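Local structure of CsuC (Acinetobacter baumannii, 6FJY) at residues 3-8 and 19-24; 160-165 and 202-207; 78-83 and 120-125; 36-41 and 49-54; 174-179 and 222-227. The protein probably acts as a periplasmic PapD-like chaperone that holds Csu pilus subunits, such as the tip adhesin CsuE, by donor-strand complementation before assembly. All coordinates share one frame; numbering follows the deposited sequence.

Interaction 1. Residues 3-8 and 19-24; sequences FLIWPI and TAVWLQ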
# COMPACT_ATOMS: atom_id res chain seq x y z
N PHE A 3 -2.74 10.75 -10.50
CA PHE A 3 -2.09 10.61 -9.22
C PHE A 3 -2.02 9.14 -8.80
O PHE A 3 -3.00 8.40 -8.91
CB PHE A 3 -2.83 11.41 -8.16
CG PHE A 3 -1.98 11.84 -7.03
CD1 PHE A 3 -0.85 12.60 -7.26
CD2 PHE A 3 -2.33 11.52 -5.73
CE1 PHE A 3 -0.05 13.01 -6.21
CE2 PHE A 3 -1.54 11.93 -4.67
CZ PHE A 3 -0.40 12.67 -4.91
N LEU A 4 -0.86 8.75 -8.28
CA LEU A 4 -0.60 7.43 -7.76
C LEU A 4 -0.11 7.56 -6.32
O LEU A 4 0.89 8.24 -6.07
CB LEU A 4 0.42 6.71 -8.64
CG LEU A 4 1.03 5.37 -8.27
CD1 LEU A 4 1.26 4.59 -9.53
CD2 LEU A 4 2.33 5.59 -7.55
N ILE A 5 -0.83 6.96 -5.38
CA ILE A 5 -0.50 7.03 -3.96
C ILE A 5 -0.56 5.62 -3.38
O ILE A 5 -1.59 4.95 -3.49
CB ILE A 5 -1.41 8.00 -3.19
CG1 ILE A 5 -1.17 7.88 -1.69
CG2 ILE A 5 -2.87 7.78 -3.54
CD1 ILE A 5 -1.91 8.91 -0.90
N TRP A 6 0.54 5.18 -2.78
CA TRP A 6 0.67 3.85 -2.19
C TRP A 6 1.72 3.91 -1.09
O TRP A 6 2.65 4.73 -1.17
CB TRP A 6 1.08 2.79 -3.22
CG TRP A 6 2.43 3.04 -3.80
CD1 TRP A 6 2.76 3.99 -4.71
CD2 TRP A 6 3.65 2.33 -3.51
NE1 TRP A 6 4.10 3.93 -5.01
CE2 TRP A 6 4.67 2.91 -4.29
CE3 TRP A 6 3.97 1.26 -2.67
CZ2 TRP A 6 5.98 2.45 -4.27
CZ3 TRP A 6 5.28 0.81 -2.64
CH2 TRP A 6 6.27 1.41 -3.44
N PRO A 7 1.62 3.05 -0.07
CA PRO A 7 0.49 2.12 0.07
C PRO A 7 -0.79 2.74 0.66
O PRO A 7 -0.73 3.72 1.40
CB PRO A 7 1.05 1.03 1.01
CG PRO A 7 2.10 1.72 1.81
CD PRO A 7 2.70 2.78 0.90
N ILE A 8 -1.94 2.17 0.28
CA ILE A 8 -3.22 2.62 0.81
C ILE A 8 -3.62 1.90 2.10
O ILE A 8 -4.66 2.25 2.69
CB ILE A 8 -4.31 2.47 -0.27
CG1 ILE A 8 -4.29 1.06 -0.84
CG2 ILE A 8 -4.10 3.49 -1.42
CD1 ILE A 8 -5.28 0.88 -1.98
N THR A 19 6.93 5.38 8.91
CA THR A 19 6.75 4.68 7.64
C THR A 19 6.59 5.72 6.54
O THR A 19 6.42 6.91 6.79
CB THR A 19 5.55 3.74 7.66
OG1 THR A 19 5.57 2.91 6.49
CG2 THR A 19 4.26 4.53 7.68
N ALA A 20 6.62 5.23 5.30
CA ALA A 20 6.59 6.09 4.12
C ALA A 20 5.42 5.74 3.22
O ALA A 20 5.04 4.58 3.09
CB ALA A 20 7.91 5.98 3.33
N VAL A 21 4.84 6.77 2.61
CA VAL A 21 3.85 6.64 1.56
C VAL A 21 4.36 7.42 0.36
O VAL A 21 4.88 8.53 0.52
CB VAL A 21 2.46 7.13 1.99
CG1 VAL A 21 1.51 7.15 0.80
CG2 VAL A 21 1.88 6.22 3.10
N TRP A 22 4.26 6.83 -0.83
CA TRP A 22 4.79 7.45 -2.03
C TRP A 22 3.69 8.21 -2.76
O TRP A 22 2.55 7.75 -2.85
CB TRP A 22 5.42 6.40 -2.94
CG TRP A 22 6.62 5.79 -2.30
CD1 TRP A 22 6.72 4.54 -1.78
CD2 TRP A 22 7.89 6.42 -2.10
NE1 TRP A 22 7.97 4.34 -1.27
CE2 TRP A 22 8.71 5.48 -1.45
CE3 TRP A 22 8.42 7.67 -2.41
CZ2 TRP A 22 10.03 5.75 -1.10
CZ3 TRP A 22 9.74 7.94 -2.07
CH2 TRP A 22 10.52 6.99 -1.41
N LEU A 23 4.05 9.39 -3.25
CA LEU A 23 3.18 10.23 -4.06
C LEU A 23 3.87 10.41 -5.40
O LEU A 23 4.95 11.01 -5.46
CB LEU A 23 2.99 11.58 -3.38
CG LEU A 23 2.21 11.53 -2.08
CD1 LEU A 23 2.05 12.92 -1.47
CD2 LEU A 23 0.87 10.83 -2.26
N GLN A 24 3.25 9.91 -6.47
CA GLN A 24 3.85 9.92 -7.79
C GLN A 24 2.86 10.44 -8.82
O GLN A 24 1.72 9.95 -8.92
CB GLN A 24 4.35 8.51 -8.14
CG GLN A 24 5.21 8.46 -9.41
CD GLN A 24 5.96 7.16 -9.50
OE1 GLN A 24 5.82 6.29 -8.64
NE2 GLN A 24 6.78 7.02 -10.53
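The carbonyl oxygen Trp-6 O is the best-held polar atom, met by two donors of unequal strength. Trp-22 N delivers its hydrogen at 2.7 Å to Trp-6 O, nearly along the C=O axis and with 162° at the hydrogen, while the CA-H of Val-21 adds a longer, more bent contact. The return bond is looser: Trp-6 N lies 3.3 Å from Trp-22 O, which also receives the CA-H of Ile-5. Leu-4 and Gln-24 form the next hydrogen-bonded pair, with both bonds, Leu-4 N to Gln-24 O and Gln-24 N to Leu-4 O, at 2.9 Å. On the face of these pairs the indoles lie side by side. Trp-6 holds CG in the crowded position between backbone N and carbonyl carbon (chi1 63°), which sets one face of its ring against Trp-22 CD1, 3.3 Å from Trp-6 CZ2, the six-membered ring of Trp-6 and the five-membered ring of Trp-22 tilted by 36°. The opposite face is apolar: Leu-23 CD2 reaches Phe-3 CZ at 3.5 Å and Ile-5 CG1 at 3.6 Å, with Tyr-116 and Val-33 packing against this cluster. Residues of the CsuE chain pack against Leu-4, Trp-6 and Pro-7. The cis peptide before Pro-7 ends this pairing, and the chain then runs to 11-12, which pairs with 109-123, consistent with the strand-switching first strand of PapD-type Ig-like domains.

Interaction 2. Residues 160-165 and 202-207; sequences QSELYL and TVKFAI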
# COMPACT_ATOMS: atom_id res chain seq x y z
N GLN A 160 -36.08 2.79 13.45
CA GLN A 160 -35.62 1.77 12.51
C GLN A 160 -34.84 0.68 13.23
O GLN A 160 -34.85 0.60 14.46
CB GLN A 160 -34.76 2.41 11.41
N SER A 161 -34.15 -0.16 12.46
CA SER A 161 -33.35 -1.25 13.01
C SER A 161 -31.88 -0.97 12.75
O SER A 161 -31.51 -0.44 11.69
CB SER A 161 -33.75 -2.59 12.40
OG SER A 161 -35.08 -2.94 12.73
N GLU A 162 -31.04 -1.31 13.72
CA GLU A 162 -29.61 -1.07 13.63
C GLU A 162 -28.83 -2.25 14.17
O GLU A 162 -29.11 -2.73 15.28
CB GLU A 162 -29.23 0.21 14.39
CG GLU A 162 -29.70 1.51 13.76
CD GLU A 162 -29.24 2.73 14.54
OE1 GLU A 162 -28.93 2.59 15.74
OE2 GLU A 162 -29.15 3.83 13.95
N LEU A 163 -27.87 -2.73 13.39
CA LEU A 163 -27.00 -3.83 13.78
C LEU A 163 -25.81 -3.27 14.54
O LEU A 163 -25.13 -2.36 14.07
CB LEU A 163 -26.51 -4.62 12.56
CG LEU A 163 -25.47 -5.71 12.86
CD1 LEU A 163 -26.02 -6.76 13.79
CD2 LEU A 163 -24.93 -6.35 11.59
N TYR A 164 -25.54 -3.84 15.71
CA TYR A 164 -24.42 -3.44 16.55
C TYR A 164 -23.34 -4.51 16.47
O TYR A 164 -23.63 -5.70 16.63
CB TYR A 164 -24.87 -3.26 18.01
CG TYR A 164 -25.78 -2.08 18.29
CD1 TYR A 164 -27.10 -2.07 17.84
CD2 TYR A 164 -25.34 -1.00 19.04
CE1 TYR A 164 -27.94 -1.00 18.11
CE2 TYR A 164 -26.17 0.07 19.31
CZ TYR A 164 -27.47 0.07 18.85
OH TYR A 164 -28.29 1.14 19.13
N LEU A 165 -22.10 -4.09 16.22
CA LEU A 165 -20.95 -4.98 16.20
C LEU A 165 -19.94 -4.51 17.24
O LEU A 165 -19.59 -3.33 17.27
CB LEU A 165 -20.31 -5.01 14.81
CG LEU A 165 -20.67 -6.17 13.88
CD1 LEU A 165 -22.06 -6.67 14.14
CD2 LEU A 165 -20.52 -5.74 12.42
N THR A 202 -17.25 -0.48 19.61
CA THR A 202 -18.54 -0.95 19.14
C THR A 202 -19.07 0.07 18.14
O THR A 202 -18.94 1.28 18.35
CB THR A 202 -19.56 -1.13 20.29
OG1 THR A 202 -19.08 -2.09 21.23
CG2 THR A 202 -20.94 -1.57 19.76
N VAL A 203 -19.64 -0.43 17.03
CA VAL A 203 -20.27 0.43 16.02
C VAL A 203 -21.62 -0.17 15.65
O VAL A 203 -21.89 -1.35 15.88
CB VAL A 203 -19.41 0.61 14.76
CG1 VAL A 203 -18.55 1.83 14.89
CG2 VAL A 203 -18.59 -0.63 14.49
N LYS A 204 -22.46 0.67 15.05
CA LYS A 204 -23.79 0.26 14.63
C LYS A 204 -24.03 0.64 13.17
O LYS A 204 -23.45 1.60 12.66
CB LYS A 204 -24.89 0.86 15.53
CG LYS A 204 -24.76 2.34 15.84
CD LYS A 204 -25.86 2.75 16.81
CE LYS A 204 -25.83 4.23 17.16
NZ LYS A 204 -26.94 4.59 18.09
N PHE A 205 -24.90 -0.12 12.51
CA PHE A 205 -25.17 0.10 11.09
C PHE A 205 -26.67 0.19 10.84
O PHE A 205 -27.47 0.22 11.78
CB PHE A 205 -24.60 -1.05 10.26
CG PHE A 205 -23.11 -1.09 10.20
CD1 PHE A 205 -22.36 0.07 10.30
CD2 PHE A 205 -22.45 -2.30 10.07
CE1 PHE A 205 -20.97 0.02 10.25
CE2 PHE A 205 -21.07 -2.35 10.02
CZ PHE A 205 -20.33 -1.19 10.11
N ALA A 206 -27.05 0.24 9.56
CA ALA A 206 -28.44 0.37 9.14
C ALA A 206 -28.86 -0.93 8.47
O ALA A 206 -28.23 -1.35 7.50
CB ALA A 206 -28.61 1.56 8.19
N ILE A 207 -29.92 -1.56 8.97
CA ILE A 207 -30.33 -2.86 8.45
C ILE A 207 -31.84 -3.01 8.41
O ILE A 207 -32.58 -2.04 8.61
CB ILE A 207 -29.71 -4.02 9.27
CG1 ILE A 207 -29.96 -3.81 10.76
CG2 ILE A 207 -28.22 -4.17 8.98
CD1 ILE A 207 -30.99 -4.72 11.33
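Tyr-164 lies alongside Lys-204, its ring overlapped by the lysine's aliphatic chain. Both belong to the antiparallel edge of the five-stranded sheet in the second Ig-like domain of the PapD-type fold, where 201-204 is the outermost strand within this chain. Lys-204 CB stands 4.0 Å from the Tyr-164 ring centroid and only 9° off its normal, a CH-pi contact over the centre of the face. CG of Lys-204 takes the crowded position between backbone N and carbonyl carbon (chi1 47°), and the chain then runs fully extended, so CD passes 3.7 Å from Tyr-164 CZ. Glu-162 crosses the lysine chain obliquely. Its ion pair is long, with OE1 3.7 Å from Lys-204 NZ and closer, at 3.3 Å, to the methylene carbon Lys-204 CD. On the other face lie the buried side chains of Leu-165 and Val-203, both touching Val-197, and Leu-165 also reaches Trp-151. The backbone evidence shows a tight end and a slack one. Leu-165 and Val-203 exchange two good bonds, but beyond Phe-205 N, bonded to Leu-163 O, the remaining links from Leu-163 N and Ile-207 N are weak. At that slack end Ile-207 CD1 rests 3.6 Å from Ser-161 CB.

Interaction 3. Residues 78-83 and 120-125; sequences VNLPDG and LFAYGK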
# COMPACT_ATOMS: atom_id res chain seq x y z
N VAL A 78 5.56 10.53 19.65
CA VAL A 78 5.69 9.93 20.96
C VAL A 78 5.48 8.43 20.80
O VAL A 78 5.02 7.95 19.77
CB VAL A 78 4.69 10.52 21.98
CG1 VAL A 78 4.89 12.03 22.13
CG2 VAL A 78 3.26 10.22 21.54
N ASN A 79 5.84 7.68 21.84
CA ASN A 79 5.63 6.24 21.84
C ASN A 79 4.25 5.90 22.36
O ASN A 79 3.71 6.55 23.25
CB ASN A 79 6.72 5.55 22.65
CG ASN A 79 8.08 5.66 21.99
OD1 ASN A 79 8.23 5.33 20.81
ND2 ASN A 79 9.07 6.16 22.72
N LEU A 80 3.68 4.86 21.78
CA LEU A 80 2.32 4.42 22.04
C LEU A 80 2.27 3.45 23.21
O LEU A 80 3.27 2.81 23.54
CB LEU A 80 1.75 3.77 20.78
CG LEU A 80 1.90 4.72 19.58
CD1 LEU A 80 1.74 4.00 18.26
CD2 LEU A 80 0.93 5.91 19.71
N PRO A 81 1.11 3.32 23.86
CA PRO A 81 0.99 2.36 24.97
C PRO A 81 1.28 0.95 24.50
O PRO A 81 1.01 0.57 23.36
CB PRO A 81 -0.46 2.51 25.42
CG PRO A 81 -0.88 3.86 24.92
CD PRO A 81 -0.14 4.07 23.65
N ASP A 82 1.86 0.17 25.40
CA ASP A 82 2.20 -1.21 25.10
C ASP A 82 0.94 -2.00 24.79
O ASP A 82 -0.11 -1.79 25.42
CB ASP A 82 2.95 -1.84 26.29
CG ASP A 82 4.23 -1.07 26.68
OD1 ASP A 82 4.54 -0.04 26.05
OD2 ASP A 82 4.92 -1.52 27.62
N GLY A 83 1.03 -2.89 23.80
CA GLY A 83 -0.06 -3.77 23.44
C GLY A 83 -1.27 -3.12 22.80
O GLY A 83 -2.36 -3.69 22.87
N LEU A 120 -4.74 4.09 8.55
CA LEU A 120 -3.38 4.07 9.06
C LEU A 120 -3.38 3.51 10.47
O LEU A 120 -4.19 3.94 11.31
CB LEU A 120 -2.79 5.47 9.04
CG LEU A 120 -1.40 5.58 9.65
CD1 LEU A 120 -0.35 4.80 8.82
CD2 LEU A 120 -1.06 7.02 9.80
N PHE A 121 -2.52 2.53 10.74
CA PHE A 121 -2.44 1.91 12.06
C PHE A 121 -1.02 1.94 12.59
O PHE A 121 -0.08 1.57 11.90
CB PHE A 121 -2.94 0.47 12.04
CG PHE A 121 -4.36 0.35 11.62
CD1 PHE A 121 -5.38 0.60 12.52
CD2 PHE A 121 -4.70 -0.04 10.33
CE1 PHE A 121 -6.71 0.49 12.15
CE2 PHE A 121 -6.03 -0.15 9.95
CZ PHE A 121 -7.03 0.11 10.86
N ALA A 122 -0.89 2.31 13.87
CA ALA A 122 0.39 2.30 14.55
C ALA A 122 0.30 1.45 15.82
O ALA A 122 -0.75 1.35 16.46
CB ALA A 122 0.84 3.73 14.88
N TYR A 123 1.41 0.81 16.16
CA TYR A 123 1.43 -0.26 17.14
C TYR A 123 2.37 0.06 18.29
O TYR A 123 3.50 0.50 18.08
CB TYR A 123 1.82 -1.60 16.49
CG TYR A 123 0.76 -2.04 15.52
CD1 TYR A 123 -0.34 -2.76 15.96
CD2 TYR A 123 0.83 -1.68 14.16
CE1 TYR A 123 -1.33 -3.13 15.08
CE2 TYR A 123 -0.16 -2.06 13.27
CZ TYR A 123 -1.25 -2.77 13.73
OH TYR A 123 -2.24 -3.16 12.87
N GLY A 124 1.86 -0.13 19.51
CA GLY A 124 2.70 -0.14 20.68
C GLY A 124 3.42 -1.46 20.84
O GLY A 124 3.28 -2.38 20.03
N LYS A 125 4.19 -1.55 21.92
CA LYS A 125 5.07 -2.69 22.12
C LYS A 125 4.27 -3.97 22.29
O LYS A 125 3.22 -3.98 22.95
CB LYS A 125 5.95 -2.46 23.35
CG LYS A 125 6.84 -1.23 23.25
CD LYS A 125 7.65 -1.23 21.96
CE LYS A 125 8.66 -2.38 21.92
NZ LYS A 125 9.44 -2.38 20.65
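Leu-80 is the one apolar side chain of the 78-83 loop that reaches into this contact, and its torsions explain how. CG lies anti to the carbonyl carbon, beside the backbone N, and the branch ending in CD1 is then extended (chi2 163°), so that this methyl meets Ala-122 CB at 3.5 Å. Farther back, Leu-80 CB rests 4.0 Å from Gly-124 CA, and the same side chain also touches Gln-86 and Tyr-88 of strand 85-95. Ala-122 thus takes Leu-80 tip to tip at the end of strand 109-123. Tyr-123 turns the other way and bonds through OH to Glu-85. Asp-82 and Lys-125 cross obliquely, each with CG anti to its own carbonyl carbon. Asp-82 OD1 meets Lys-125 CG at 3.8 Å; beyond CG the lysine bends at both chi2 and chi3, and Lys-125 NZ ends 7.7 Å from that same OD1. The backbones come closer still. Pro-81 O sits 3.2 Å from Gly-124 CA, with a nearly linear 177° at the hydrogen, an approach made over a residue with no side chain. Gly-83, at positive phi, sends its N-H to Lys-125 O at 2.6 Å (143°, in the carbonyl plane). The chemistry implies that one short backbone bond and one leucine methyl join loop to strand end, while the Asp-Lys pair gives van der Waals contact and, at most, a long-range electrostatic contribution.

Interaction 4. Residues 36-41 and 49-54; sequences RVFKWN and YSEQSE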
# COMPACT_ATOMS: atom_id res chain seq x y z
N ARG A 36 -2.98 15.48 5.76
CA ARG A 36 -3.31 15.58 7.18
C ARG A 36 -3.52 14.18 7.75
O ARG A 36 -3.86 13.24 7.03
CB ARG A 36 -4.57 16.43 7.41
CG ARG A 36 -4.37 17.92 7.17
CD ARG A 36 -5.69 18.67 7.20
NE ARG A 36 -6.55 18.30 6.08
CZ ARG A 36 -7.80 18.70 5.94
NH1 ARG A 36 -8.36 19.49 6.85
NH2 ARG A 36 -8.51 18.32 4.89
N VAL A 37 -3.28 14.03 9.06
CA VAL A 37 -3.50 12.74 9.71
C VAL A 37 -4.41 12.98 10.92
O VAL A 37 -4.08 13.77 11.80
CB VAL A 37 -2.20 12.05 10.13
CG1 VAL A 37 -2.49 10.70 10.80
CG2 VAL A 37 -1.31 11.85 8.92
N PHE A 38 -5.52 12.26 10.96
CA PHE A 38 -6.51 12.39 12.01
C PHE A 38 -6.54 11.12 12.84
O PHE A 38 -6.30 10.02 12.34
CB PHE A 38 -7.90 12.65 11.42
CG PHE A 38 -8.02 13.98 10.73
CD1 PHE A 38 -8.40 15.11 11.44
CD2 PHE A 38 -7.74 14.11 9.38
CE1 PHE A 38 -8.52 16.33 10.81
CE2 PHE A 38 -7.86 15.33 8.75
CZ PHE A 38 -8.24 16.44 9.46
N LYS A 39 -6.82 11.28 14.13
CA LYS A 39 -7.05 10.14 14.99
C LYS A 39 -8.46 9.64 14.76
O LYS A 39 -9.39 10.42 14.53
CB LYS A 39 -6.85 10.52 16.46
CG LYS A 39 -6.54 9.33 17.36
CD LYS A 39 -5.91 9.80 18.67
CE LYS A 39 -5.45 8.62 19.53
NZ LYS A 39 -4.79 9.09 20.79
N TRP A 40 -8.60 8.32 14.75
CA TRP A 40 -9.82 7.63 14.34
C TRP A 40 -10.31 6.78 15.50
O TRP A 40 -9.59 5.90 15.98
CB TRP A 40 -9.52 6.78 13.11
CG TRP A 40 -10.64 5.96 12.57
CD1 TRP A 40 -11.96 6.08 12.84
CD2 TRP A 40 -10.51 4.85 11.67
NE1 TRP A 40 -12.67 5.12 12.15
CE2 TRP A 40 -11.80 4.35 11.43
CE3 TRP A 40 -9.42 4.24 11.04
CZ2 TRP A 40 -12.04 3.26 10.59
CZ3 TRP A 40 -9.65 3.15 10.22
CH2 TRP A 40 -10.96 2.68 10.00
N ASN A 41 -11.54 7.03 15.94
CA ASN A 41 -12.14 6.26 17.02
C ASN A 41 -13.58 5.97 16.65
O ASN A 41 -14.12 6.57 15.71
CB ASN A 41 -12.08 6.99 18.37
CG ASN A 41 -12.88 8.29 18.39
OD1 ASN A 41 -14.09 8.28 18.59
ND2 ASN A 41 -12.19 9.41 18.21
N TYR A 49 -13.38 11.53 13.89
CA TYR A 49 -12.02 11.86 13.50
C TYR A 49 -11.62 13.16 14.17
O TYR A 49 -12.46 14.06 14.32
CB TYR A 49 -11.91 11.97 11.98
CG TYR A 49 -12.64 10.88 11.23
CD1 TYR A 49 -12.07 9.63 11.03
CD2 TYR A 49 -13.92 11.10 10.73
CE1 TYR A 49 -12.75 8.63 10.33
CE2 TYR A 49 -14.60 10.12 10.04
CZ TYR A 49 -14.02 8.89 9.85
OH TYR A 49 -14.71 7.92 9.15
N SER A 50 -10.36 13.26 14.60
CA SER A 50 -9.91 14.42 15.35
C SER A 50 -8.46 14.75 15.02
O SER A 50 -7.66 13.87 14.68
CB SER A 50 -10.03 14.19 16.86
OG SER A 50 -9.34 13.02 17.26
N GLU A 51 -8.13 16.04 15.17
CA GLU A 51 -6.77 16.51 15.00
C GLU A 51 -5.86 15.86 16.03
O GLU A 51 -6.30 15.46 17.11
CB GLU A 51 -6.70 18.03 15.12
CG GLU A 51 -7.34 18.76 13.94
CD GLU A 51 -7.07 20.25 13.95
OE1 GLU A 51 -6.83 20.81 15.04
OE2 GLU A 51 -7.11 20.85 12.86
N GLN A 52 -4.59 15.73 15.68
CA GLN A 52 -3.68 14.92 16.46
C GLN A 52 -2.24 15.29 16.11
O GLN A 52 -1.95 15.70 14.98
CB GLN A 52 -3.98 13.44 16.19
CG GLN A 52 -2.85 12.48 16.45
CD GLN A 52 -1.99 12.25 15.23
OE1 GLN A 52 -1.06 11.47 15.28
NE2 GLN A 52 -2.30 12.93 14.13
N SER A 53 -1.35 15.17 17.10
CA SER A 53 0.09 15.42 16.93
C SER A 53 0.94 14.17 17.16
O SER A 53 2.16 14.29 17.26
CB SER A 53 0.55 16.54 17.88
OG SER A 53 -0.25 17.69 17.70
N GLU A 54 0.32 13.01 17.30
CA GLU A 54 1.07 11.79 17.60
C GLU A 54 1.79 11.28 16.36
O GLU A 54 2.90 10.75 16.45
CB GLU A 54 0.13 10.70 18.13
CG GLU A 54 -0.69 11.13 19.34
CD GLU A 54 -1.83 10.17 19.63
OE1 GLU A 54 -2.02 9.22 18.84
OE2 GLU A 54 -2.54 10.37 20.64
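The Trp-40 indole takes Tyr-49 CE1 over one face, 3.7 Å from Trp-40 CD1, with the five-membered ring and the phenol oblique at 34° and their centroids 5.2 Å apart. Trp-40 NE1 is bonded to Asp-47, Tyr-196 adds an edge-to-face contact and Arg-89 a cation-pi one. The Phe-38 ring instead meets the facing backbone at its edge, with Phe-38 CD1 3.5 Å from Ser-50 O. Its CE2 lies over the Arg-36 guanidinium. On the opposite face Lys-39 has CG anti to the backbone N (chi1 -158°) and an extended chain, which carries NZ to Glu-54 OE2 at 2.6 Å, a salt bridge using the syn lone pair. Glu-54 OE1 is held by Tyr-88 OH, a second-shell bond that would fix the carboxylate's rotation. Lys-39 N to Ser-50 O (2.8 Å) and Ser-50 N to Lys-39 O (3.0 Å) close the hydrogen-bonded pair. Beyond Ser-50 the second segment diverges: Gln-52 bends at chi2 and brings NE2 3.1 Å from Val-37 O. This is the hairpin of strands 31-41 and 48-50 in the N-terminal Ig-like domain; strand 85-95 bonds to the other edge of 31-41, and Trp-40 packs on Phe-121 of strand 109-123.

Interaction 5. Residues 174-179 and 222-227; sequences RLSALK and YGVDSS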
# COMPACT_ATOMS: atom_id res chain seq x y z
N ARG A 174 -11.81 -5.66 9.37
CA ARG A 174 -12.33 -5.05 8.15
C ARG A 174 -13.26 -6.09 7.52
O ARG A 174 -12.81 -7.05 6.90
CB ARG A 174 -11.22 -4.60 7.19
CG ARG A 174 -11.74 -3.82 5.98
CD ARG A 174 -10.64 -3.20 5.08
NE ARG A 174 -9.39 -3.95 5.11
CZ ARG A 174 -8.24 -3.48 5.57
NH1 ARG A 174 -8.15 -2.24 6.03
NH2 ARG A 174 -7.17 -4.25 5.57
N LEU A 175 -14.56 -5.90 7.72
CA LEU A 175 -15.57 -6.85 7.30
C LEU A 175 -16.14 -6.45 5.95
O LEU A 175 -16.38 -5.26 5.69
CB LEU A 175 -16.70 -6.93 8.33
CG LEU A 175 -16.31 -7.32 9.75
CD1 LEU A 175 -17.55 -7.32 10.61
CD2 LEU A 175 -15.62 -8.68 9.79
N SER A 176 -16.36 -7.44 5.09
CA SER A 176 -16.84 -7.21 3.73
C SER A 176 -18.25 -7.77 3.55
O SER A 176 -19.19 -7.01 3.32
CB SER A 176 -15.86 -7.80 2.70
OG SER A 176 -15.65 -9.18 2.91
N ALA A 177 -18.43 -9.09 3.62
CA ALA A 177 -19.72 -9.71 3.39
C ALA A 177 -20.17 -10.41 4.67
O ALA A 177 -19.39 -11.12 5.30
CB ALA A 177 -19.67 -10.71 2.23
N LEU A 178 -21.44 -10.22 5.03
CA LEU A 178 -22.00 -10.73 6.27
C LEU A 178 -23.04 -11.82 5.97
O LEU A 178 -22.86 -12.60 5.02
CB LEU A 178 -22.55 -9.55 7.08
CG LEU A 178 -21.59 -8.56 7.75
CD1 LEU A 178 -21.02 -7.56 6.75
CD2 LEU A 178 -22.30 -7.82 8.86
N LYS A 179 -24.10 -11.87 6.78
CA LYS A 179 -25.20 -12.82 6.65
C LYS A 179 -24.72 -14.27 6.70
O LYS A 179 -23.55 -14.54 6.99
CB LYS A 179 -25.99 -12.57 5.35
CG LYS A 179 -27.50 -12.85 5.48
CD LYS A 179 -28.23 -12.70 4.16
CE LYS A 179 -27.94 -13.85 3.20
NZ LYS A 179 -28.82 -15.03 3.45
N TYR A 222 -21.84 -14.76 9.89
CA TYR A 222 -20.66 -15.15 9.14
C TYR A 222 -20.13 -13.95 8.36
O TYR A 222 -20.90 -13.20 7.75
CB TYR A 222 -20.99 -16.29 8.18
CG TYR A 222 -21.02 -17.65 8.83
CD1 TYR A 222 -20.13 -17.97 9.84
CD2 TYR A 222 -21.95 -18.61 8.44
CE1 TYR A 222 -20.15 -19.22 10.44
CE2 TYR A 222 -21.98 -19.86 9.04
CZ TYR A 222 -21.08 -20.16 10.04
OH TYR A 222 -21.11 -21.40 10.63
N GLY A 223 -18.81 -13.76 8.38
CA GLY A 223 -18.20 -12.61 7.75
C GLY A 223 -16.81 -12.93 7.22
O GLY A 223 -16.24 -13.98 7.50
N VAL A 224 -16.28 -11.98 6.45
CA VAL A 224 -14.95 -12.08 5.86
C VAL A 224 -14.15 -10.87 6.32
O VAL A 224 -14.62 -9.73 6.20
CB VAL A 224 -15.01 -12.12 4.32
CG1 VAL A 224 -13.61 -12.04 3.72
CG2 VAL A 224 -15.72 -13.37 3.83
N ASP A 225 -12.97 -11.12 6.89
CA ASP A 225 -12.12 -10.06 7.41
C ASP A 225 -10.89 -9.95 6.53
O ASP A 225 -10.24 -10.96 6.23
CB ASP A 225 -11.71 -10.31 8.86
CG ASP A 225 -10.79 -9.21 9.41
OD1 ASP A 225 -11.07 -8.00 9.20
OD2 ASP A 225 -9.78 -9.55 10.07
N SER A 226 -10.59 -8.73 6.09
CA SER A 226 -9.42 -8.45 5.26
C SER A 226 -8.32 -7.72 6.03
O SER A 226 -7.43 -7.14 5.41
CB SER A 226 -9.87 -7.66 4.04
OG SER A 226 -11.02 -8.28 3.49
N SER A 227 -8.39 -7.74 7.36
CA SER A 227 -7.43 -7.03 8.20
C SER A 227 -6.02 -7.59 8.07
O SER A 227 -5.04 -6.83 8.06
CB SER A 227 -7.89 -7.06 9.65
OG SER A 227 -7.85 -8.38 10.18
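Asp-225 OD1 accepts the backbone N-H of Arg-174 at 2.5 Å, a very short bond met nearly along the C-O axis. Asp-225 CG stands anti to its own N (chi1 179°), which turns the carboxylate back onto the neighbouring segment, and the same OD1 takes a weak bond from Ser-227 N. Ser-226 N reaches Arg-174 O at 2.9 Å. The guanidinium grips the same serine: Arg-174 NH2 lies 2.9 Å from Ser-226 O, in the guanidinium plane but 51° out of the carbonyl plane, so no lone pair is addressed. One step on, Val-224 O receives Ser-176 N at 3.1 Å and, weakly, Ser-176 OG. In the C-terminal Ig-like sandwich this joins strand 173-175, paired with 195-197, to strand 220-225, outermost in the five-stranded sheet within this chain; residues 174-179 and 222-227 run 171° apart end to end. Past Ser-176 the pairing slackens, with the bonds from Val-224 N to Ala-177 O and from Tyr-222 N to Lys-179 O, each 3.4 Å, both weak. Leu-175 packs on Ile-234 of the strand beside 220-225. In the second shell, Tyr-196 OH holds Arg-174 NH1, and Tyr-9, from the N-terminal part of the chain, makes a cation-pi contact with the same arginine.

In the fold
Interactions 1, 4 and 3 open in that order along the chain and reach one large sheet system, that of the N-terminal Ig-like domain; interactions 2 and 5 follow and lie in the C-terminal one. Interactions 3 and 4 touch through Phe-121 on Trp-40 and Leu-120 on Val-37, their centres 14 Å apart. Interactions 2 and 5, centres 15 Å apart, share the five-stranded sheet, alternate along the chain and meet through Leu-165 on Leu-175 and Leu-163 on Leu-178. Interactions 1 and 2 stand on opposite sides of the chain's centre, 33 Å between centres, consistent with the two-domain PapD-like build, in which interaction 1 lies against the bound CsuE chain.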